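Local coordinates for nicotinate-nucleotide--dimethylbenzimidazole phosphoribosyltransferase (Thermus thermophilus HB8, PDB 1WX1), which probably catalyses the transfer of phosphoribose from nicotinate mononucleotide to 5,6-dimethylbenzimidazole, giving alpha-ribazole 5'-phosphate in cobalamin biosynthesis, at residues 27-32 with 313-318; 83-88 with 307-312. All coordinates share one frame; numbering follows the deposited sequence.

Both contacts draw on helix 306-321: contact 2 uses its first half, residues 307-312, and contact 1 the adjoining residues 313-318. Their centres are about 18 Å apart. Along the chain the order is 27-32, 83-88, 307-312, 313-318, which nests contact 2 inside the loop that contact 1 closes. The partners meet this shared helix differently: segment 84-88 runs almost parallel to 307-312, whereas segment 27-32 crosses 313-318 steeply. One helix thus ties two segments from the first quarter or so of the chain to its C-terminal part. Both contacts also touch the second subunit, which places the shared helix at the dimer interface.

Contact 1 (27-32 with 313-318)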
ATOM      1  N   GLU A  27      -5.133   6.102 -10.394  1.00 21.00           N
ATOM      2  CA  GLU A  27      -5.766   7.158 -11.177  1.00 21.19           C
ATOM      3  C   GLU A  27      -7.283   7.103 -11.000  1.00 21.01           C
ATOM      4  O   GLU A  27      -7.933   8.133 -10.845  1.00 20.71           O
ATOM      5  CB  GLU A  27      -5.392   7.031 -12.661  1.00 22.74           C
ATOM      6  CG  GLU A  27      -3.887   7.100 -12.913  1.00 26.22           C
ATOM      7  CD  GLU A  27      -3.535   7.209 -14.391  1.00 28.14           C
ATOM      8  OE1 GLU A  27      -2.333   7.139 -14.724  1.00 27.89           O
ATOM      9  OE2 GLU A  27      -4.459   7.370 -15.216  1.00 28.86           O
ATOM     10  N   GLU A  28      -7.846   5.898 -11.010  1.00 21.39           N
ATOM     11  CA  GLU A  28      -9.287   5.743 -10.838  1.00 23.67           C
ATOM     12  C   GLU A  28      -9.683   6.228  -9.443  1.00 20.99           C
ATOM     13  O   GLU A  28     -10.717   6.871  -9.261  1.00 19.60           O
ATOM     14  CB  GLU A  28      -9.693   4.276 -11.014  1.00 27.59           C
ATOM     15  CG  GLU A  28     -11.201   4.070 -11.090  1.00 36.46           C
ATOM     16  CD  GLU A  28     -11.577   2.646 -11.475  1.00 42.97           C
ATOM     17  OE1 GLU A  28     -10.912   2.081 -12.368  1.00 46.15           O
ATOM     18  OE2 GLU A  28     -12.542   2.093 -10.900  1.00 47.00           O
ATOM     19  N   VAL A  29      -8.850   5.910  -8.462  1.00 20.09           N
ATOM     20  CA  VAL A  29      -9.092   6.324  -7.086  1.00 18.11           C
ATOM     21  C   VAL A  29      -9.152   7.851  -7.022  1.00 17.99           C
ATOM     22  O   VAL A  29     -10.067   8.425  -6.430  1.00 15.94           O
ATOM     23  CB  VAL A  29      -7.963   5.817  -6.152  1.00 16.81           C
ATOM     24  CG1 VAL A  29      -8.172   6.357  -4.740  1.00 19.05           C
ATOM     25  CG2 VAL A  29      -7.948   4.285  -6.134  1.00 17.52           C
ATOM     26  N   ALA A  30      -8.173   8.503  -7.641  1.00 16.32           N
ATOM     27  CA  ALA A  30      -8.113   9.965  -7.660  1.00 17.66           C
ATOM     28  C   ALA A  30      -9.389  10.562  -8.249  1.00 18.43           C
ATOM     29  O   ALA A  30      -9.960  11.513  -7.709  1.00 17.01           O
ATOM     30  CB  ALA A  30      -6.898  10.431  -8.472  1.00 17.93           C
ATOM     31  N   LEU A  31      -9.836  10.004  -9.370  1.00 18.89           N
ATOM     32  CA  LEU A  31     -11.042  10.501 -10.027  1.00 18.11           C
ATOM     33  C   LEU A  31     -12.268  10.359  -9.138  1.00 19.01           C
ATOM     34  O   LEU A  31     -13.121  11.244  -9.093  1.00 19.45           O
ATOM     35  CB  LEU A  31     -11.273   9.754 -11.337  1.00 18.78           C
ATOM     36  CG  LEU A  31     -10.145   9.861 -12.365  1.00 21.58           C
ATOM     37  CD1 LEU A  31     -10.492   9.016 -13.591  1.00 21.28           C
ATOM     38  CD2 LEU A  31      -9.942  11.320 -12.755  1.00 20.97           C
ATOM     39  N   ARG A  32     -12.366   9.240  -8.431  1.00 19.50           N
ATOM     40  CA  ARG A  32     -13.508   9.032  -7.552  1.00 19.84           C
ATOM     41  C   ARG A  32     -13.467  10.035  -6.404  1.00 18.19           C
ATOM     42  O   ARG A  32     -14.490  10.612  -6.039  1.00 19.80           O
ATOM     43  CB  ARG A  32     -13.514   7.598  -7.012  1.00 19.06           C
ATOM     44  CG  ARG A  32     -13.722   6.534  -8.082  1.00 25.51           C
ATOM     45  CD  ARG A  32     -13.851   5.144  -7.457  1.00 24.86           C
ATOM     46  NE  ARG A  32     -14.986   5.086  -6.542  1.00 23.38           N
ATOM     47  CZ  ARG A  32     -15.089   4.232  -5.527  1.00 25.26           C
ATOM     48  NH1 ARG A  32     -14.120   3.352  -5.288  1.00 21.94           N
ATOM     49  NH2 ARG A  32     -16.161   4.267  -4.743  1.00 23.38           N
ATOM     50  N   PRO A 313      -2.905   6.111   3.453  1.00 16.87           N
ATOM     51  CA  PRO A 313      -1.840   6.892   2.807  1.00 17.09           C
ATOM     52  C   PRO A 313      -1.931   6.780   1.281  1.00 16.96           C
ATOM     53  O   PRO A 313      -1.571   7.708   0.559  1.00 15.64           O
ATOM     54  CB  PRO A 313      -0.562   6.265   3.360  1.00 17.01           C
ATOM     55  CG  PRO A 313      -0.982   5.789   4.720  1.00 19.03           C
ATOM     56  CD  PRO A 313      -2.342   5.178   4.446  1.00 16.64           C
ATOM     57  N   LEU A 314      -2.409   5.638   0.792  1.00 17.23           N
ATOM     58  CA  LEU A 314      -2.558   5.451  -0.649  1.00 18.50           C
ATOM     59  C   LEU A 314      -3.665   6.359  -1.166  1.00 18.35           C
ATOM     60  O   LEU A 314      -3.550   6.932  -2.249  1.00 18.17           O
ATOM     61  CB  LEU A 314      -2.894   3.998  -0.986  1.00 19.16           C
ATOM     62  CG  LEU A 314      -1.793   2.969  -0.749  1.00 21.06           C
ATOM     63  CD1 LEU A 314      -2.293   1.595  -1.190  1.00 24.98           C
ATOM     64  CD2 LEU A 314      -0.546   3.358  -1.539  1.00 25.20           C
ATOM     65  N   LEU A 315      -4.742   6.497  -0.393  1.00 17.22           N
ATOM     66  CA  LEU A 315      -5.835   7.363  -0.812  1.00 17.99           C
ATOM     67  C   LEU A 315      -5.359   8.812  -0.876  1.00 17.95           C
ATOM     68  O   LEU A 315      -5.733   9.559  -1.782  1.00 16.15           O
ATOM     69  CB  LEU A 315      -7.020   7.249   0.154  1.00 21.61           C
ATOM     70  CG  LEU A 315      -7.628   5.849   0.287  1.00 26.69           C
ATOM     71  CD1 LEU A 315      -8.843   5.901   1.200  1.00 27.75           C
ATOM     72  CD2 LEU A 315      -8.024   5.330  -1.076  1.00 26.30           C
ATOM     73  N   ARG A 316      -4.530   9.209   0.085  1.00 17.20           N
ATOM     74  CA  ARG A 316      -4.008  10.576   0.110  1.00 17.40           C
ATOM     75  C   ARG A 316      -3.108  10.807  -1.099  1.00 16.83           C
ATOM     76  O   ARG A 316      -3.177  11.851  -1.745  1.00 17.30           O
ATOM     77  CB  ARG A 316      -3.216  10.834   1.397  1.00 16.98           C
ATOM     78  CG  ARG A 316      -4.043  10.705   2.665  1.00 19.09           C
ATOM     79  CD  ARG A 316      -3.356  11.353   3.852  1.00 22.53           C
ATOM     80  NE  ARG A 316      -4.135  11.183   5.075  1.00 22.02           N
ATOM     81  CZ  ARG A 316      -3.958  10.193   5.944  1.00 23.93           C
ATOM     82  NH1 ARG A 316      -3.017   9.282   5.731  1.00 24.35           N
ATOM     83  NH2 ARG A 316      -4.734  10.105   7.022  1.00 21.98           N
ATOM     84  N   ALA A 317      -2.265   9.824  -1.396  1.00 15.54           N
ATOM     85  CA  ALA A 317      -1.361   9.913  -2.539  1.00 17.28           C
ATOM     86  C   ALA A 317      -2.170  10.055  -3.821  1.00 17.40           C
ATOM     87  O   ALA A 317      -1.842  10.861  -4.690  1.00 16.76           O
ATOM     88  CB  ALA A 317      -0.493   8.667  -2.612  1.00 17.41           C
ATOM     89  N   ALA A 318      -3.225   9.256  -3.937  1.00 17.23           N
ATOM     90  CA  ALA A 318      -4.086   9.291  -5.109  1.00 16.76           C
ATOM     91  C   ALA A 318      -4.666  10.692  -5.311  1.00 16.84           C
ATOM     92  O   ALA A 318      -4.682  11.213  -6.427  1.00 17.44           O
ATOM     93  CB  ALA A 318      -5.213   8.269  -4.956  1.00 17.63           C
TER
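The two helical segments come nearest at Ala30 and Ala318, their CA atoms 4.8 Å apart, while the local axes pass at 8.8 Å with a signed crossing angle of -77°. Such a steep crossing confines the touch to a small patch: four residues take part, all of them buried, and the two segments bury 164 Å² between them. The shortest contact between side chains is Val29 CG1 to Ala318 CB, 3.5 Å. CG1 stands anti to the backbone N of Val29 (chi1 175°), and this rotation carries the branch to the methyl of Ala318 and also to one branch of Leu315, whose CD2 lies 3.8 Å from Val29 CG1. The side chains of Val29 and Leu315 cross at about a right angle. Leu315 reaches across by its extremity, since its CB bond does not aim at the other helix; with CG anti to the carbonyl carbon (chi1 -60°), CD2 is the atom that makes the touch. Ala30 meets the backbone instead: its CB is 3.1 Å from Ala318 O, a close methyl-to-carbonyl approach, whereas the two CB atoms, Ala30 CB and Ala318 CB, are 4.5 Å apart. No hydrogen bond joins the segments, and the small size of Ala30 and Ala318 is consistent with the close backbone approach. Leu295, in a loop, touches both Val29 and Leu315 and extends the apolar cluster, while Met13 of helix 3-14 packs on Ala30. Pro313, Leu314 and Ala317 contact the second subunit, where Pro313 meets Pro313 of that subunit. The arrangement is a steeply crossed helix pair with alanines at its nearest CA pair, joining N-terminal helix 24-37 to helix 306-321 by apolar packing away from the predicted active-site residue.

Contact 2 (83-88 with 307-312); sequences AAINQF and GAVLAM
Leu310 packs on the ring of Phe88: its CD2 lies over one face, 3.8 Å from the centroid and 18° off the ring normal, a CH-pi contact. The leucine spreads along the ring, for its other branch, CD1, comes within 3.6 Å of Phe88 CE2. Beside this pair, Val309 divides its branches: CG1 touches the backbone at Phe88 O (3.6 Å), and CG2 meets Ile85 CD1 at 3.5 Å. Ile85 sends CG1 anti to the backbone N (chi1 -172°), and a bend at the next bond turns CD1 toward Val309; the two side chains cross at about a right angle.

Farther out, Ala83 is at the N-cap position of helix 84-91, and its N donates to Asn86 OD1 (3.1 Å), tying the side chain to the helix start. Ile85 N is hydrogen-bonded to Glu304 OE1, the predicted proton acceptor, so this helix start lies beside the probable active site. Asp250 OD1 accepts from Ala308 N. The axes of segments 84-88 and 307-312 are 5° from parallel and approach to 9.5 Å; helix 70-79 packs on Ala83 and Ile85, strand 157-163 on Ala308 and Met312, and Ile321 of the second subunit on Phe88.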
ATOM      1  N   ALA A  83      -2.590  -2.509  20.366  1.00 16.16           N
ATOM      2  CA  ALA A  83      -3.071  -3.358  19.277  1.00 18.04           C
ATOM      3  C   ALA A  83      -2.502  -2.954  17.921  1.00 17.23           C
ATOM      4  O   ALA A  83      -1.944  -1.866  17.762  1.00 16.06           O
ATOM      5  CB  ALA A  83      -4.595  -3.339  19.223  1.00 15.73           C
ATOM      6  N   ALA A  84      -2.649  -3.838  16.940  1.00 16.00           N
ATOM      7  CA  ALA A  84      -2.151  -3.569  15.600  1.00 17.49           C
ATOM      8  C   ALA A  84      -2.769  -2.285  15.054  1.00 17.20           C
ATOM      9  O   ALA A  84      -2.076  -1.449  14.465  1.00 18.07           O
ATOM     10  CB  ALA A  84      -2.475  -4.745  14.672  1.00 17.75           C
ATOM     11  N   ILE A  85      -4.071  -2.119  15.259  1.00 15.93           N
ATOM     12  CA  ILE A  85      -4.754  -0.934  14.758  1.00 17.39           C
ATOM     13  C   ILE A  85      -4.148   0.361  15.301  1.00 16.46           C
ATOM     14  O   ILE A  85      -4.023   1.341  14.568  1.00 16.93           O
ATOM     15  CB  ILE A  85      -6.282  -0.978  15.065  1.00 17.29           C
ATOM     16  CG1 ILE A  85      -6.983   0.178  14.343  1.00 18.04           C
ATOM     17  CG2 ILE A  85      -6.534  -0.902  16.565  1.00 16.53           C
ATOM     18  CD1 ILE A  85      -6.828   0.132  12.832  1.00 20.07           C
ATOM     19  N   ASN A  86      -3.762   0.376  16.573  1.00 16.34           N
ATOM     20  CA  ASN A  86      -3.161   1.580  17.137  1.00 16.71           C
ATOM     21  C   ASN A  86      -1.845   1.901  16.441  1.00 17.18           C
ATOM     22  O   ASN A  86      -1.545   3.066  16.173  1.00 17.88           O
ATOM     23  CB  ASN A  86      -2.875   1.421  18.633  1.00 18.11           C
ATOM     24  CG  ASN A  86      -4.117   1.133  19.438  1.00 20.16           C
ATOM     25  OD1 ASN A  86      -4.381  -0.013  19.786  1.00 18.80           O
ATOM     26  ND2 ASN A  86      -4.896   2.173  19.728  1.00 18.64           N
ATOM     27  N   GLN A  87      -1.057   0.865  16.164  1.00 15.72           N
ATOM     28  CA  GLN A  87       0.240   1.041  15.519  1.00 18.76           C
ATOM     29  C   GLN A  87       0.109   1.535  14.084  1.00 18.35           C
ATOM     30  O   GLN A  87       0.844   2.429  13.656  1.00 18.91           O
ATOM     31  CB  GLN A  87       1.024  -0.275  15.542  1.00 18.23           C
ATOM     32  CG  GLN A  87       1.297  -0.817  16.940  1.00 20.46           C
ATOM     33  CD  GLN A  87       1.800   0.249  17.902  1.00 22.92           C
ATOM     34  OE1 GLN A  87       2.697   1.026  17.578  1.00 22.40           O
ATOM     35  NE2 GLN A  87       1.223   0.283  19.100  1.00 26.63           N
ATOM     36  N   PHE A  88      -0.825   0.956  13.340  1.00 16.98           N
ATOM     37  CA  PHE A  88      -1.034   1.357  11.956  1.00 16.97           C
ATOM     38  C   PHE A  88      -1.617   2.763  11.877  1.00 16.52           C
ATOM     39  O   PHE A  88      -1.256   3.543  10.998  1.00 16.02           O
ATOM     40  CB  PHE A  88      -1.955   0.356  11.244  1.00 17.17           C
ATOM     41  CG  PHE A  88      -1.338  -1.010  11.051  1.00 17.20           C
ATOM     42  CD1 PHE A  88       0.015  -1.230  11.318  1.00 19.38           C
ATOM     43  CD2 PHE A  88      -2.103  -2.070  10.575  1.00 17.38           C
ATOM     44  CE1 PHE A  88       0.596  -2.485  11.117  1.00 18.05           C
ATOM     45  CE2 PHE A  88      -1.533  -3.331  10.369  1.00 19.86           C
ATOM     46  CZ  PHE A  88      -0.176  -3.534  10.640  1.00 19.15           C
ATOM     47  N   GLY A 307      -6.492  -3.157   7.720  1.00 15.74           N
ATOM     48  CA  GLY A 307      -6.300  -3.040   6.285  1.00 15.60           C
ATOM     49  C   GLY A 307      -6.762  -1.699   5.752  1.00 16.33           C
ATOM     50  O   GLY A 307      -6.110  -1.104   4.894  1.00 16.57           O
ATOM     51  N   ALA A 308      -7.892  -1.221   6.262  1.00 14.17           N
ATOM     52  CA  ALA A 308      -8.432   0.057   5.840  1.00 13.79           C
ATOM     53  C   ALA A 308      -7.480   1.198   6.180  1.00 14.67           C
ATOM     54  O   ALA A 308      -7.256   2.093   5.365  1.00 14.47           O
ATOM     55  CB  ALA A 308      -9.786   0.298   6.503  1.00 14.61           C
ATOM     56  N   VAL A 309      -6.932   1.168   7.392  1.00 15.74           N
ATOM     57  CA  VAL A 309      -6.018   2.212   7.841  1.00 14.72           C
ATOM     58  C   VAL A 309      -4.711   2.209   7.048  1.00 17.06           C
ATOM     59  O   VAL A 309      -4.168   3.272   6.729  1.00 14.99           O
ATOM     60  CB  VAL A 309      -5.734   2.072   9.356  1.00 15.14           C
ATOM     61  CG1 VAL A 309      -4.616   3.022   9.781  1.00 15.65           C
ATOM     62  CG2 VAL A 309      -7.008   2.392  10.138  1.00 14.69           C
ATOM     63  N   LEU A 310      -4.214   1.020   6.721  1.00 17.31           N
ATOM     64  CA  LEU A 310      -2.987   0.904   5.938  1.00 18.41           C
ATOM     65  C   LEU A 310      -3.180   1.493   4.542  1.00 18.88           C
ATOM     66  O   LEU A 310      -2.222   1.924   3.902  1.00 17.24           O
ATOM     67  CB  LEU A 310      -2.573  -0.563   5.811  1.00 18.78           C
ATOM     68  CG  LEU A 310      -2.023  -1.230   7.075  1.00 21.64           C
ATOM     69  CD1 LEU A 310      -1.775  -2.705   6.813  1.00 21.42           C
ATOM     70  CD2 LEU A 310      -0.734  -0.533   7.492  1.00 20.70           C
ATOM     71  N   ALA A 311      -4.423   1.512   4.070  1.00 18.56           N
ATOM     72  CA  ALA A 311      -4.717   2.044   2.739  1.00 17.45           C
ATOM     73  C   ALA A 311      -4.921   3.557   2.690  1.00 19.33           C
ATOM     74  O   ALA A 311      -4.944   4.148   1.606  1.00 17.64           O
ATOM     75  CB  ALA A 311      -5.944   1.353   2.169  1.00 18.70           C
ATOM     76  N   MET A 312      -5.060   4.197   3.846  1.00 17.97           N
ATOM     77  CA  MET A 312      -5.291   5.638   3.854  1.00 17.71           C
ATOM     78  C   MET A 312      -4.181   6.449   3.193  1.00 16.67           C
ATOM     79  O   MET A 312      -4.465   7.387   2.450  1.00 16.62           O
ATOM     80  CB  MET A 312      -5.550   6.134   5.279  1.00 17.92           C
ATOM     81  CG  MET A 312      -6.863   5.609   5.851  1.00 18.01           C
ATOM     82  SD  MET A 312      -7.289   6.336   7.453  1.00 20.68           S
ATOM     83  CE  MET A 312      -8.969   5.747   7.659  1.00 19.08           C
TER